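Local coordinates for PTS-dependent dihydroxyacetone kinase operon regulatory protein (Escherichia coli, PDB 4LRZ) that activates transcription of the dihydroxyacetone kinase operon from a sigma-70 promoter and represses its own expression, this piece probably being its sensor region, at residues L163-V167 with E168-A172. Sequence-based numbering, arbitrary orientation.
Sequences LACPV and EQTTA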
loop_
_atom_site.group_PDB
_atom_site.type_symbol
_atom_site.label_atom_id
_atom_site.label_comp_id
_atom_site.label_asym_id
_atom_site.label_seq_id
_atom_site.Cartn_x
_atom_site.Cartn_y
_atom_site.Cartn_z
ATOM N N LEU F 163 -9.643 21.143 3.634
ATOM C CA LEU F 163 -10.440 21.410 4.792
ATOM C C LEU F 163 -10.698 22.926 4.845
ATOM O O LEU F 163 -9.757 23.716 4.869
ATOM C CB LEU F 163 -9.675 20.967 6.031
ATOM C CG LEU F 163 -10.265 21.154 7.435
ATOM C CD1 LEU F 163 -9.760 20.027 8.355
ATOM C CD2 LEU F 163 -9.973 22.520 8.028
ATOM N N ALA F 164 -11.982 23.308 4.883
ATOM C CA ALA F 164 -12.424 24.703 4.913
ATOM C C ALA F 164 -13.088 24.975 6.257
ATOM O O ALA F 164 -13.868 24.147 6.731
ATOM C CB ALA F 164 -13.414 24.967 3.793
ATOM N N CYS F 165 -12.792 26.129 6.859
ATOM C CA CYS F 165 -13.419 26.544 8.113
ATOM C C CYS F 165 -13.378 28.042 8.322
ATOM O O CYS F 165 -12.464 28.695 7.823
ATOM C CB CYS F 165 -12.785 25.836 9.329
ATOM S SG CYS F 165 -11.127 26.349 9.838
ATOM N N PRO F 166 -14.354 28.596 9.090
ATOM C CA PRO F 166 -14.263 30.022 9.456
ATOM C C PRO F 166 -12.886 30.320 10.028
ATOM O O PRO F 166 -12.334 29.513 10.784
ATOM C CB PRO F 166 -15.369 30.207 10.497
ATOM C CG PRO F 166 -16.369 29.160 10.199
ATOM C CD PRO F 166 -15.621 27.992 9.548
ATOM N N VAL F 167 -12.312 31.438 9.610
ATOM C CA VAL F 167 -10.935 31.763 9.944
ATOM C C VAL F 167 -10.662 31.752 11.470
ATOM O O VAL F 167 -9.620 31.257 11.903
ATOM C CB VAL F 167 -10.488 33.102 9.246
ATOM C CG1 VAL F 167 -11.011 34.301 9.969
ATOM C CG2 VAL F 167 -8.986 33.165 9.127
ATOM N N GLU F 168 -11.599 32.262 12.275
ATOM C CA GLU F 168 -11.427 32.290 13.739
ATOM C C GLU F 168 -11.347 30.895 14.403
ATOM O O GLU F 168 -10.844 30.771 15.514
ATOM C CB GLU F 168 -12.499 33.174 14.433
ATOM C CG GLU F 168 -13.929 32.526 14.598
ATOM C CD GLU F 168 -14.902 32.735 13.379
ATOM O OE1 GLU F 168 -14.505 33.327 12.319
ATOM O OE2 GLU F 168 -16.082 32.290 13.509
ATOM N N GLN F 169 -11.822 29.855 13.721
ATOM C CA GLN F 169 -11.817 28.510 14.299
ATOM C C GLN F 169 -10.737 27.561 13.779
ATOM O O GLN F 169 -10.785 26.365 14.046
ATOM C CB GLN F 169 -13.163 27.858 14.075
ATOM C CG GLN F 169 -14.299 28.556 14.747
ATOM C CD GLN F 169 -15.596 27.948 14.336
ATOM O OE1 GLN F 169 -15.782 26.722 14.418
ATOM N NE2 GLN F 169 -16.510 28.784 13.863
ATOM N N THR F 170 -9.772 28.085 13.039
ATOM C CA THR F 170 -8.724 27.246 12.483
ATOM C C THR F 170 -7.983 26.532 13.612
ATOM O O THR F 170 -7.885 27.070 14.687
ATOM C CB THR F 170 -7.770 28.060 11.575
ATOM O OG1 THR F 170 -6.980 27.149 10.793
ATOM C CG2 THR F 170 -6.866 28.991 12.395
ATOM N N THR F 171 -7.516 25.307 13.404
ATOM C CA THR F 171 -6.632 24.695 14.415
ATOM C C THR F 171 -5.296 24.310 13.793
ATOM O O THR F 171 -5.204 24.116 12.583
ATOM C CB THR F 171 -7.243 23.452 15.171
ATOM O OG1 THR F 171 -7.057 22.258 14.410
ATOM C CG2 THR F 171 -8.719 23.619 15.444
ATOM N N ALA F 172 -4.282 24.170 14.635
ATOM C CA ALA F 172 -2.934 23.807 14.213
ATOM C C ALA F 172 -2.823 22.377 13.614
ATOM O O ALA F 172 -1.852 22.039 12.934
ATOM C CB ALA F 172 -1.962 23.990 15.410
#
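Two polar side chains, Glu168 and Gln169, come to the same side of the Pro166 ring. From Glu168 the approach is by the carboxylate: OE1 and OE2 each stand 3.7 Å from Pro166 CB, so the group meets this carbon with both oxygens rather than with one. The chain gets there because CG sits between the backbone N and the carbonyl carbon (chi1 78°) and then bends at chi2 (-88°), which folds the acid back along the turn. Gln169 instead runs extended beyond CG and slants across the proline, bringing NE2 to 3.7 Å from Pro166 CG. Both are van der Waals contacts of a polar group with ring carbons.

Two backbone bonds close the turn that brings these residues together. Gln169 N donates to Pro166 O at 3.0 Å, and Thr170 N makes a weaker, longer bond to Val167 O (3.4 Å). The two i to i+3 bonds define successive tight turns, with Val167 and Glu168 in a short 3-10 conformation. This is how strand 157-166, the central strand of the five-stranded antiparallel GAF-domain sheet (order 2-1-5-4-3), reverses toward the long helix 174-211.

On the inner side of the reversal, Cys165 directs SG at the backbone of Thr170, 3.7 Å from its CA. Thr170 turns CG2 to Val167 O (3.6 Å), whereas its OG1 is hydrogen-bonded to Lys129 NZ. Beyond it, Thr171 OG1 bonds to Asp174 OD1 and, weakly, to Ala173 N ahead of the helix, and also to Thr171 OG1 of the second subunit, so the end of this loop touches the second subunit.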